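Local coordinates for protein glucose dehydrogenase (Haloferax mediterranei, PDB 2VWH) that catalyses the zinc-dependent oxidation of D-glucose to the gluconolactone with NADP+ or NAD+ as electron acceptor, preferring NADP+, at residues M1-V6 / H58-H63; T86-P91 / G110-R115; I152-K157 / V302-E307. All coordinates share one frame; numbering follows the deposited sequence.

Contact 1: residues M1-V6 / H58-H63. With ZN (zinc ion), chain D; BGC (beta-D-glucopyranose), chain C.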
loop_
_atom_site.group_PDB
_atom_site.type_symbol
_atom_site.label_atom_id
_atom_site.label_comp_id
_atom_site.label_asym_id
_atom_site.label_seq_id
_atom_site.Cartn_x
_atom_site.Cartn_y
_atom_site.Cartn_z
ATOM N N MET A 1 1.454 -35.090 -30.744
ATOM C CA MET A 1 0.848 -33.755 -30.986
ATOM C C MET A 1 1.939 -32.715 -31.190
ATOM O O MET A 1 3.076 -32.888 -30.737
ATOM C CB MET A 1 -0.044 -33.341 -29.808
ATOM C CG MET A 1 0.692 -33.037 -28.519
ATOM S SD MET A 1 -0.379 -32.451 -27.170
ATOM C CE MET A 1 0.880 -32.216 -25.930
ATOM N N LYS A 2 1.571 -31.617 -31.840
ATOM C CA LYS A 2 2.482 -30.495 -32.006
ATOM C C LYS A 2 2.368 -29.516 -30.843
ATOM O O LYS A 2 1.297 -29.338 -30.268
ATOM C CB LYS A 2 2.237 -29.795 -33.341
ATOM C CG LYS A 2 2.740 -30.634 -34.518
ATOM C CD LYS A 2 2.523 -29.966 -35.867
ATOM C CE LYS A 2 3.101 -30.846 -37.012
ATOM N NZ LYS A 2 2.827 -30.264 -38.339
ATOM N N ALA A 3 3.497 -28.909 -30.507
ATOM C CA ALA A 3 3.598 -27.895 -29.470
ATOM C C ALA A 3 4.592 -26.821 -29.903
ATOM O O ALA A 3 5.470 -27.083 -30.720
ATOM C CB ALA A 3 4.040 -28.526 -28.166
ATOM N N ILE A 4 4.430 -25.612 -29.372
ATOM C CA ILE A 4 5.327 -24.499 -29.645
ATOM C C ILE A 4 6.154 -24.280 -28.386
ATOM O O ILE A 4 5.612 -24.017 -27.314
ATOM C CB ILE A 4 4.577 -23.190 -29.990
ATOM C CG1 ILE A 4 3.607 -23.384 -31.170
ATOM C CG2 ILE A 4 5.570 -22.075 -30.298
ATOM C CD1 ILE A 4 4.246 -23.956 -32.444
ATOM N N ALA A 5 7.471 -24.397 -28.524
ATOM C CA ALA A 5 8.375 -24.396 -27.390
ATOM C C ALA A 5 9.595 -23.514 -27.645
ATOM O O ALA A 5 9.937 -23.227 -28.785
ATOM C CB ALA A 5 8.821 -25.836 -27.101
ATOM N N VAL A 6 10.237 -23.080 -26.568
ATOM C CA VAL A 6 11.593 -22.552 -26.639
ATOM C C VAL A 6 12.529 -23.642 -26.113
ATOM O O VAL A 6 12.202 -24.312 -25.130
ATOM C CB VAL A 6 11.754 -21.250 -25.830
ATOM C CG1 VAL A 6 11.499 -21.483 -24.330
ATOM C CG2 VAL A 6 13.154 -20.649 -26.066
ATOM N N HIS A 58 13.402 -28.253 -23.017
ATOM C CA HIS A 58 12.513 -27.258 -23.620
ATOM C C HIS A 58 11.402 -26.782 -22.669
ATOM O O HIS A 58 11.147 -27.392 -21.630
ATOM C CB HIS A 58 11.881 -27.847 -24.875
ATOM C CG HIS A 58 10.851 -28.890 -24.587
ATOM N ND1 HIS A 58 11.177 -30.172 -24.209
ATOM C CD2 HIS A 58 9.498 -28.833 -24.598
ATOM C CE1 HIS A 58 10.070 -30.869 -24.019
ATOM N NE2 HIS A 58 9.035 -30.078 -24.246
ATOM N N LEU A 59 10.763 -25.673 -23.029
ATOM C CA LEU A 59 9.577 -25.187 -22.325
ATOM C C LEU A 59 8.482 -24.869 -23.343
ATOM O O LEU A 59 8.661 -23.999 -24.204
ATOM C CB LEU A 59 9.916 -23.938 -21.502
ATOM C CG LEU A 59 8.762 -23.183 -20.797
ATOM C CD1 LEU A 59 8.151 -24.013 -19.686
ATOM C CD2 LEU A 59 9.244 -21.860 -20.238
ATOM N N VAL A 60 7.356 -25.573 -23.241
ATOM C CA VAL A 60 6.192 -25.267 -24.054
ATOM C C VAL A 60 5.668 -23.925 -23.542
ATOM O O VAL A 60 5.499 -23.733 -22.335
ATOM C CB VAL A 60 5.106 -26.365 -23.985
ATOM C CG1 VAL A 60 3.840 -25.917 -24.739
ATOM C CG2 VAL A 60 5.639 -27.691 -24.560
ATOM N N LEU A 61 5.473 -22.991 -24.463
ATOM C CA LEU A 61 5.068 -21.622 -24.122
ATOM C C LEU A 61 3.546 -21.492 -23.938
ATOM O O LEU A 61 2.796 -22.434 -24.214
ATOM C CB LEU A 61 5.519 -20.682 -25.241
ATOM C CG LEU A 61 7.040 -20.556 -25.412
ATOM C CD1 LEU A 61 7.371 -19.886 -26.724
ATOM C CD2 LEU A 61 7.633 -19.788 -24.241
ATOM N N GLY A 62 3.104 -20.319 -23.479
ATOM C CA GLY A 62 1.689 -19.971 -23.452
ATOM C C GLY A 62 1.009 -20.159 -22.108
ATOM O O GLY A 62 1.011 -21.256 -21.554
ATOM N N HIS A 63 0.416 -19.079 -21.592
ATOM C CA HIS A 63 -0.306 -19.119 -20.317
ATOM C C HIS A 63 -1.726 -18.539 -20.376
ATOM O O HIS A 63 -2.490 -18.719 -19.429
ATOM C CB HIS A 63 0.525 -18.442 -19.208
ATOM C CG HIS A 63 0.747 -16.978 -19.417
ATOM N ND1 HIS A 63 1.803 -16.484 -20.153
ATOM C CD2 HIS A 63 0.057 -15.898 -18.977
ATOM C CE1 HIS A 63 1.750 -15.161 -20.163
ATOM N NE2 HIS A 63 0.704 -14.779 -19.453
HETATM ZN ZN ZN D . 0.278 -12.911 -18.958
HETATM C C2 BGC C . 0.827 -14.066 -16.083
HETATM C C3 BGC C . 0.564 -14.255 -14.596
HETATM C C4 BGC C . 1.908 -14.409 -13.904
HETATM C C5 BGC C . 2.828 -13.205 -14.226
HETATM C C6 BGC C . 4.181 -13.370 -13.528
HETATM C C1 BGC C . 1.768 -12.899 -16.311
HETATM O O1 BGC C . 1.818 -12.676 -17.694
HETATM O O2 BGC C . -0.368 -13.617 -16.656
HETATM O O3 BGC C . -0.249 -15.395 -14.392
HETATM O O4 BGC C . 1.706 -14.614 -12.527
HETATM O O5 BGC C . 2.999 -13.068 -15.653
HETATM O O6 BGC C . 4.847 -14.450 -14.130
HETATM O O HOH W 1 -1.596 -12.496 -19.261
#

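Contact 2: residues T86-P91 / G110-R115. With BGC (beta-D-glucopyranose), chain C.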
loop_
_atom_site.group_PDB
_atom_site.type_symbol
_atom_site.label_atom_id
_atom_site.label_comp_id
_atom_site.label_asym_id
_atom_site.label_seq_id
_atom_site.Cartn_x
_atom_site.Cartn_y
_atom_site.Cartn_z
ATOM N N THR A 86 -6.374 -21.831 -15.044
ATOM C CA THR A 86 -5.516 -20.968 -14.234
ATOM C C THR A 86 -4.049 -21.317 -14.527
ATOM O O THR A 86 -3.741 -22.318 -15.181
ATOM C CB THR A 86 -5.818 -21.062 -12.703
ATOM O OG1 THR A 86 -5.456 -22.364 -12.201
ATOM C CG2 THR A 86 -7.323 -20.777 -12.413
ATOM N N VAL A 87 -3.143 -20.498 -14.030
ATOM C CA VAL A 87 -1.743 -20.604 -14.423
ATOM C C VAL A 87 -0.854 -21.333 -13.394
ATOM O O VAL A 87 0.053 -22.098 -13.779
ATOM C CB VAL A 87 -1.202 -19.207 -14.759
ATOM C CG1 VAL A 87 0.295 -19.259 -15.089
ATOM C CG2 VAL A 87 -2.026 -18.619 -15.930
ATOM N N ARG A 88 -1.143 -21.148 -12.107
ATOM C CA ARG A 88 -0.285 -21.694 -11.051
ATOM C C ARG A 88 -0.631 -23.120 -10.630
ATOM O O ARG A 88 -1.804 -23.494 -10.531
ATOM C CB ARG A 88 -0.254 -20.774 -9.823
ATOM C CG ARG A 88 0.658 -19.608 -10.047
ATOM C CD ARG A 88 0.775 -18.707 -8.849
ATOM N NE ARG A 88 1.683 -17.606 -9.154
ATOM C CZ ARG A 88 2.172 -16.760 -8.251
ATOM N NH1 ARG A 88 1.827 -16.865 -6.978
ATOM N NH2 ARG A 88 3.014 -15.804 -8.622
ATOM N N ARG A 89 0.421 -23.903 -10.399
ATOM C CA ARG A 89 0.301 -25.289 -9.959
ATOM C C ARG A 89 1.310 -25.536 -8.835
ATOM O O ARG A 89 2.323 -24.837 -8.745
ATOM C CB ARG A 89 0.585 -26.253 -11.116
ATOM C CG ARG A 89 -0.338 -26.118 -12.325
ATOM C CD ARG A 89 -1.721 -26.690 -12.038
ATOM N NE ARG A 89 -2.591 -26.548 -13.203
ATOM C CZ ARG A 89 -3.233 -25.433 -13.552
ATOM N NH1 ARG A 89 -3.143 -24.337 -12.811
ATOM N NH2 ARG A 89 -3.980 -25.426 -14.654
ATOM N N PRO A 90 1.039 -26.530 -7.968
ATOM C CA PRO A 90 1.964 -26.842 -6.875
ATOM C C PRO A 90 3.355 -27.211 -7.397
ATOM O O PRO A 90 3.465 -27.801 -8.475
ATOM C CB PRO A 90 1.327 -28.062 -6.192
ATOM C CG PRO A 90 -0.064 -28.110 -6.647
ATOM C CD PRO A 90 -0.139 -27.413 -7.974
ATOM N N PRO A 91 4.413 -26.876 -6.645
ATOM C CA PRO A 91 5.752 -27.227 -7.111
ATOM C C PRO A 91 6.035 -28.717 -6.911
ATOM O O PRO A 91 5.153 -29.454 -6.443
ATOM C CB PRO A 91 6.662 -26.351 -6.245
ATOM C CG PRO A 91 5.918 -26.186 -4.982
ATOM C CD PRO A 91 4.449 -26.207 -5.333
ATOM N N GLY A 110 9.370 -19.893 -5.377
ATOM C CA GLY A 110 9.767 -21.252 -5.036
ATOM C C GLY A 110 8.649 -22.116 -4.504
ATOM O O GLY A 110 8.849 -23.299 -4.272
ATOM N N MET A 111 7.463 -21.548 -4.308
ATOM C CA MET A 111 6.342 -22.322 -3.773
ATOM C C MET A 111 5.217 -22.502 -4.791
ATOM O O MET A 111 4.091 -22.865 -4.432
ATOM C CB MET A 111 5.844 -21.693 -2.479
ATOM C CG MET A 111 6.931 -21.696 -1.405
ATOM S SD MET A 111 6.329 -21.214 0.205
ATOM C CE MET A 111 5.307 -22.637 0.588
ATOM N N TYR A 112 5.546 -22.291 -6.061
ATOM C CA TYR A 112 4.595 -22.514 -7.152
ATOM C C TYR A 112 5.349 -22.775 -8.452
ATOM O O TYR A 112 6.512 -22.422 -8.575
ATOM C CB TYR A 112 3.683 -21.296 -7.320
ATOM C CG TYR A 112 4.409 -20.035 -7.716
ATOM C CD1 TYR A 112 4.679 -19.757 -9.047
ATOM C CD2 TYR A 112 4.846 -19.127 -6.755
ATOM C CE1 TYR A 112 5.361 -18.612 -9.419
ATOM C CE2 TYR A 112 5.518 -17.974 -7.119
ATOM C CZ TYR A 112 5.771 -17.719 -8.449
ATOM O OH TYR A 112 6.438 -16.575 -8.816
ATOM N N PHE A 113 4.671 -23.412 -9.400
ATOM C CA PHE A 113 5.033 -23.327 -10.810
ATOM C C PHE A 113 3.990 -22.463 -11.517
ATOM O O PHE A 113 2.839 -22.420 -11.089
ATOM C CB PHE A 113 4.999 -24.704 -11.476
ATOM C CG PHE A 113 6.055 -25.665 -10.993
ATOM C CD1 PHE A 113 7.287 -25.220 -10.508
ATOM C CD2 PHE A 113 5.828 -27.034 -11.077
ATOM C CE1 PHE A 113 8.258 -26.128 -10.098
ATOM C CE2 PHE A 113 6.802 -27.948 -10.662
ATOM C CZ PHE A 113 8.010 -27.492 -10.180
ATOM N N GLU A 114 4.396 -21.795 -12.598
ATOM C CA GLU A 114 3.454 -21.161 -13.518
ATOM C C GLU A 114 3.601 -21.810 -14.885
ATOM O O GLU A 114 4.682 -21.779 -15.497
ATOM C CB GLU A 114 3.717 -19.654 -13.616
ATOM C CG GLU A 114 3.267 -18.884 -12.396
ATOM C CD GLU A 114 3.652 -17.388 -12.407
ATOM O OE1 GLU A 114 4.524 -16.942 -13.187
ATOM O OE2 GLU A 114 3.075 -16.652 -11.592
ATOM N N ARG A 115 2.509 -22.385 -15.370
ATOM C CA ARG A 115 2.502 -23.069 -16.655
ATOM C C ARG A 115 2.799 -22.079 -17.781
ATOM O O ARG A 115 2.169 -21.026 -17.884
ATOM C CB ARG A 115 1.163 -23.786 -16.867
ATOM C CG ARG A 115 0.971 -24.998 -15.903
ATOM C CD ARG A 115 -0.047 -26.055 -16.382
ATOM N NE ARG A 115 0.280 -26.566 -17.710
ATOM C CZ ARG A 115 -0.284 -27.621 -18.302
ATOM N NH1 ARG A 115 -1.211 -28.349 -17.703
ATOM N NH2 ARG A 115 0.103 -27.947 -19.533
HETATM C C2 BGC C . 0.827 -14.066 -16.083
HETATM C C3 BGC C . 0.564 -14.255 -14.596
HETATM C C4 BGC C . 1.908 -14.409 -13.904
HETATM C C5 BGC C . 2.828 -13.205 -14.226
HETATM C C6 BGC C . 4.181 -13.370 -13.528
HETATM C C1 BGC C . 1.768 -12.899 -16.311
HETATM O O1 BGC C . 1.818 -12.676 -17.694
HETATM O O2 BGC C . -0.368 -13.617 -16.656
HETATM O O3 BGC C . -0.249 -15.395 -14.392
HETATM O O4 BGC C . 1.706 -14.614 -12.527
HETATM O O5 BGC C . 2.999 -13.068 -15.653
HETATM O O6 BGC C . 4.847 -14.450 -14.130
HETATM O O HOH W 2 -1.607 -29.139 -14.585
#

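Contact 3: residues I152-K157 / V302-E307. With NAP (NADP nicotinamide-adenine-dinucleotide phosphate), chain B; BGC (beta-D-glucopyranose), chain C.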
loop_
_atom_site.group_PDB
_atom_site.type_symbol
_atom_site.label_atom_id
_atom_site.label_comp_id
_atom_site.label_asym_id
_atom_site.label_seq_id
_atom_site.Cartn_x
_atom_site.Cartn_y
_atom_site.Cartn_z
ATOM N N ILE A 152 -7.575 -10.152 -18.174
ATOM C CA ILE A 152 -8.634 -9.426 -17.467
ATOM C C ILE A 152 -8.603 -9.775 -15.968
ATOM O O ILE A 152 -8.716 -8.890 -15.115
ATOM C CB ILE A 152 -10.021 -9.696 -18.071
ATOM C CG1 ILE A 152 -10.091 -9.135 -19.500
ATOM C CG2 ILE A 152 -11.135 -9.034 -17.219
ATOM C CD1 ILE A 152 -11.337 -9.545 -20.261
ATOM N N SER A 153 -8.402 -11.059 -15.666
ATOM C CA SER A 153 -8.389 -11.544 -14.295
ATOM C C SER A 153 -7.238 -10.964 -13.475
ATOM O O SER A 153 -7.379 -10.764 -12.277
ATOM C CB SER A 153 -8.378 -13.081 -14.256
ATOM O OG SER A 153 -7.086 -13.622 -14.439
ATOM N N ILE A 154 -6.105 -10.704 -14.126
ATOM C CA ILE A 154 -4.980 -10.039 -13.498
ATOM C C ILE A 154 -5.419 -8.691 -12.905
ATOM O O ILE A 154 -5.165 -8.382 -11.736
ATOM C CB ILE A 154 -3.827 -9.804 -14.507
ATOM C CG1 ILE A 154 -3.251 -11.138 -15.029
ATOM C CG2 ILE A 154 -2.718 -8.923 -13.885
ATOM C CD1 ILE A 154 -2.610 -12.053 -13.970
ATOM N N THR A 155 -6.100 -7.905 -13.723
ATOM C CA THR A 155 -6.598 -6.604 -13.309
ATOM C C THR A 155 -7.716 -6.723 -12.275
ATOM O O THR A 155 -7.783 -5.919 -11.341
ATOM C CB THR A 155 -7.024 -5.774 -14.536
ATOM O OG1 THR A 155 -5.867 -5.563 -15.357
ATOM C CG2 THR A 155 -7.654 -4.410 -14.129
ATOM N N GLU A 156 -8.551 -7.752 -12.382
ATOM C CA GLU A 156 -9.580 -7.954 -11.362
ATOM C C GLU A 156 -8.915 -8.123 -9.993
ATOM O O GLU A 156 -9.378 -7.541 -9.025
ATOM C CB GLU A 156 -10.485 -9.149 -11.672
ATOM C CG GLU A 156 -11.318 -8.976 -12.937
ATOM C CD GLU A 156 -12.519 -8.025 -12.799
ATOM O OE1 GLU A 156 -12.810 -7.514 -11.705
ATOM O OE2 GLU A 156 -13.178 -7.791 -13.825
ATOM N N LYS A 157 -7.827 -8.898 -9.917
ATOM C CA LYS A 157 -7.127 -9.074 -8.639
ATOM C C LYS A 157 -6.491 -7.773 -8.164
ATOM O O LYS A 157 -6.671 -7.384 -7.010
ATOM C CB LYS A 157 -6.061 -10.183 -8.685
ATOM C CG LYS A 157 -5.205 -10.220 -7.384
ATOM C CD LYS A 157 -4.135 -11.292 -7.349
ATOM C CE LYS A 157 -3.216 -11.114 -6.119
ATOM N NZ LYS A 157 -2.171 -12.184 -6.019
ATOM N N VAL A 302 0.390 -9.832 -8.314
ATOM C CA VAL A 302 0.809 -10.785 -9.343
ATOM C C VAL A 302 -0.167 -11.941 -9.423
ATOM O O VAL A 302 -0.746 -12.351 -8.410
ATOM C CB VAL A 302 2.271 -11.291 -9.125
ATOM C CG1 VAL A 302 2.384 -12.188 -7.850
ATOM C CG2 VAL A 302 2.767 -12.022 -10.370
ATOM N N ASN A 303 -0.381 -12.444 -10.644
ATOM C CA ASN A 303 -1.174 -13.640 -10.859
ATOM C C ASN A 303 -2.637 -13.359 -10.504
ATOM O O ASN A 303 -3.050 -12.193 -10.419
ATOM C CB ASN A 303 -0.575 -14.824 -10.069
ATOM C CG ASN A 303 -1.083 -16.188 -10.537
ATOM O OD1 ASN A 303 -1.723 -16.900 -9.772
ATOM N ND2 ASN A 303 -0.814 -16.543 -11.781
ATOM N N SER A 304 -3.426 -14.412 -10.330
ATOM C CA SER A 304 -4.858 -14.289 -10.055
ATOM C C SER A 304 -5.380 -15.699 -9.857
ATOM O O SER A 304 -4.688 -16.668 -10.170
ATOM C CB SER A 304 -5.608 -13.619 -11.214
ATOM O OG SER A 304 -5.417 -14.322 -12.432
ATOM N N HIS A 305 -6.594 -15.808 -9.343
ATOM C CA HIS A 305 -7.187 -17.101 -9.094
ATOM C C HIS A 305 -8.652 -17.149 -9.521
ATOM O O HIS A 305 -9.162 -16.204 -10.127
ATOM C CB HIS A 305 -6.972 -17.525 -7.631
ATOM C CG HIS A 305 -7.007 -19.012 -7.439
ATOM N ND1 HIS A 305 -6.297 -19.883 -8.243
ATOM C CD2 HIS A 305 -7.703 -19.785 -6.570
ATOM C CE1 HIS A 305 -6.539 -21.124 -7.862
ATOM N NE2 HIS A 305 -7.390 -21.092 -6.850
ATOM N N VAL A 306 -9.317 -18.260 -9.202
ATOM C CA VAL A 306 -10.609 -18.623 -9.805
ATOM C C VAL A 306 -11.657 -17.531 -9.723
ATOM O O VAL A 306 -12.330 -17.240 -10.714
ATOM C CB VAL A 306 -11.154 -19.949 -9.202
ATOM C CG1 VAL A 306 -12.581 -20.255 -9.697
ATOM C CG2 VAL A 306 -10.215 -21.092 -9.565
ATOM N N GLU A 307 -11.787 -16.911 -8.554
ATOM C CA GLU A 307 -12.784 -15.865 -8.367
ATOM C C GLU A 307 -12.556 -14.680 -9.301
ATOM O O GLU A 307 -13.504 -14.038 -9.745
ATOM C CB GLU A 307 -12.826 -15.401 -6.899
ATOM C CG GLU A 307 -11.513 -14.787 -6.337
ATOM C CD GLU A 307 -10.545 -15.796 -5.671
ATOM O OE1 GLU A 307 -10.555 -17.018 -5.998
ATOM O OE2 GLU A 307 -9.750 -15.335 -4.815
HETATM P PA NAP B . 4.087 -5.018 -23.078
HETATM O O1A NAP B . 3.373 -5.458 -24.291
HETATM O O2A NAP B . 5.537 -5.126 -23.106
HETATM O O5B NAP B . 3.636 -3.519 -22.761
HETATM C C5B NAP B . 4.483 -2.651 -22.047
HETATM C C4B NAP B . 4.308 -1.277 -22.659
HETATM O O4B NAP B . 4.908 -0.316 -21.831
HETATM C C3B NAP B . 4.966 -1.190 -24.041
HETATM O O3B NAP B . 3.982 -0.941 -25.018
HETATM C C2B NAP B . 5.950 -0.050 -23.896
HETATM O O2B NAP B . 5.936 0.811 -24.999
HETATM C C1B NAP B . 5.458 0.680 -22.652
HETATM N N9A NAP B . 6.564 1.407 -22.019
HETATM C C8A NAP B . 7.754 0.885 -21.555
HETATM N N7A NAP B . 8.495 1.895 -21.059
HETATM C C5A NAP B . 7.805 3.053 -21.221
HETATM C C6A NAP B . 8.103 4.368 -20.895
HETATM N N6A NAP B . 9.267 4.667 -20.317
HETATM N N1A NAP B . 7.186 5.357 -21.179
HETATM C C2A NAP B . 5.975 5.036 -21.760
HETATM N N3A NAP B . 5.679 3.730 -22.083
HETATM C C4A NAP B . 6.586 2.757 -21.813
HETATM O O3 NAP B . 3.543 -5.877 -21.833
HETATM P PN NAP B . 2.045 -6.263 -21.379
HETATM O O1N NAP B . 1.110 -5.141 -21.634
HETATM O O2N NAP B . 1.709 -7.628 -21.853
HETATM O O5D NAP B . 2.325 -6.324 -19.790
HETATM C C5D NAP B . 2.720 -5.184 -19.069
HETATM C C4D NAP B . 3.725 -5.524 -17.967
HETATM O O4D NAP B . 3.075 -6.288 -16.977
HETATM C C3D NAP B . 4.935 -6.360 -18.382
HETATM O O3D NAP B . 6.027 -6.011 -17.551
HETATM C C2D NAP B . 4.478 -7.773 -18.107
HETATM O O2D NAP B . 5.512 -8.694 -17.943
HETATM C C1D NAP B . 3.710 -7.557 -16.818
HETATM N N1N NAP B . 2.632 -8.516 -16.489
HETATM C C2N NAP B . 2.509 -8.831 -15.155
HETATM C C3N NAP B . 1.500 -9.657 -14.704
HETATM C C7N NAP B . 1.289 -9.771 -13.223
HETATM O O7N NAP B . 0.543 -10.859 -12.764
HETATM N N7N NAP B . 1.814 -8.882 -12.357
HETATM C C4N NAP B . 0.590 -10.194 -15.628
HETATM C C5N NAP B . 0.706 -9.827 -16.988
HETATM C C6N NAP B . 1.735 -8.981 -17.413
HETATM P P2B NAP B . 6.902 0.571 -26.279
HETATM O O1X NAP B . 6.334 -0.542 -27.080
HETATM O O2X NAP B . 8.287 0.257 -25.838
HETATM O O3X NAP B . 6.846 1.864 -27.046
HETATM C C2 BGC C . 0.827 -14.066 -16.083
HETATM C C3 BGC C . 0.564 -14.255 -14.596
HETATM C C4 BGC C . 1.908 -14.409 -13.904
HETATM C C5 BGC C . 2.828 -13.205 -14.226
HETATM C C6 BGC C . 4.181 -13.370 -13.528
HETATM C C1 BGC C . 1.768 -12.899 -16.311
HETATM O O1 BGC C . 1.818 -12.676 -17.694
HETATM O O2 BGC C . -0.368 -13.617 -16.656
HETATM O O3 BGC C . -0.249 -15.395 -14.392
HETATM O O4 BGC C . 1.706 -14.614 -12.527
HETATM O O5 BGC C . 2.999 -13.068 -15.653
HETATM O O6 BGC C . 4.847 -14.450 -14.130
HETATM O O HOH W 3 -2.733 -9.368 -10.298
#

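Contact 1: residues M1-V6 / H58-H63
H58 meets A5 and V6 at the start of a short antiparallel pairing. Its CD2 lies 4.0 Å from A5 CB, and its ring also stacks on H121, while NE2 bonds to K18. L59 and V6 form a hydrogen-bonded pair. L59 N gives a nearly straight bond to V6 O at 2.9 Å, and V6 N returns one to L59 O. On the same face V6 CG1 touches L59 CB at 4.1 Å. CG1 sits between the backbone N and the carbonyl carbon (chi1 63°), and from there it also reaches L61 CD2. V60 faces A5 as a non-hydrogen-bonded pair. V60 CG2 packs on A3 CB at 4.0 Å; A5 lies on the same face. L61 N closes the pairing with a bond to I4 O at 3.0 Å. Past V60 the chain is loop; the backbone angles of G62 call for glycine, and H63 turns to the metal. Its NE2 binds the catalytic zinc at 2.0 Å, beside glucose O1, O2 and a water; D38 is a further ligand. A bonded, apolar strand pair in the catalytic domain, with 58-63 in its GroES-like part, thus holds the backbone three residues before the zinc ligand H63.

Contact 2: residues T86-P91 / G110-R115
R88 and E114 are joined by a salt bridge that ends at the bound glucose. Both R88 NE, at 3.0 Å, and R88 NH2 grip the one oxygen E114 OE2, which lies in the guanidinium plane. The carboxylate is turned 40° from that plane. R88 NH1 bonds to P104 O. The same OE2 accepts from glucose O4 at 2.6 Å, and OE1 accepts from O6 at 2.7 Å. E114 thus holds two sugar hydroxyls, and R88 is a second-shell residue that probably steadies its carboxylate.

The R88 guanidinium lies flat on Y112 in a cation-pi stack, with CZ 3.6 Å from the ring centroid and the planes 10° apart. R88 is extended from CG to NE, which carries the group over the ring. On the other face of the sheet P91 CA lies over the F113 ring, 3.8 Å from its centroid, a CH-pi contact.

Backbone bonds fix the register. R89 N and F113 O, and F113 N and R89 O, make an antiparallel hydrogen-bonded pair; R115 N bonds to V87 O at 2.9 Å. The side chains of R89 and R115 cross at an angle, CG to CG 4.0 Å, and a water accepts from R89 NE and R115 NH1.

Strand 113-115 lies between strands 88-89 and 119-120 in a small mixed sheet. R115 NE bonds to H121 O, and its side chain touches strands 119-120 and 127-131. T86 packs on V306 and F309 of helix 306-318.

Contact 3: residues I152-K157 / V302-E307
K157 of helix 149-165 reaches V302 in the loop that follows the last strand, 297-300, of the Rossmann-type nucleotide-binding sheet. It is fully extended, with CG anti to the backbone N (chi1 172°), and runs past N303 O, which lies 3.4 Å from CD. Its NZ bonds to V302 O at 2.8 Å and also forms a salt bridge with D105. With K157 cut back to an alanine, V302 O and D105 would each probably lose a partner, and the cofactor-binding loop would be likely to shift.

One turn earlier S153 and S304 face each other through their hydroxyls, with OG to OG at 2.7 Å. S153 OG also bonds to E150 O within its own helix. Between these polar links I154 turns its CD1 towards the loop and the cofactor. CD1 touches N303 O and lies 3.6 Å from the nicotinamide amide oxygen O7N.

N303 points its side chain from the helix towards the sugar. Its backbone N donates a straight bond to O7N at 2.8 Å, while ND2 donates to glucose O3 and O4. The loop thus holds both nicotinamide and substrate. A water donates to I154 O and N303 O, the latter at 2.8 Å.

All three contacts touch the bound glucose. Contacts 1 and 3 are buried, contact 2 is partly buried, and none is a plain surface contact. Contacts 1 and 2 lie in the catalytic domain and touch, H63 CB packing on R115 O at 3.3 Å. Contact 3, in the nucleotide-binding part, meets contact 2 where R88 CD comes within 3.2 Å of N303 OD1. Its segment 302-307 leads into helix 306-318, on which T86 of contact 2 packs. Contact 1 is strand pairing with apolar side chains, contact 2 adds charge and aromatic stacking, and contact 3 joins helix to loop by polar side-chain bonds. H63 binds zinc, E114 and N303 bind the sugar, and V302 and N303 bind the cofactor.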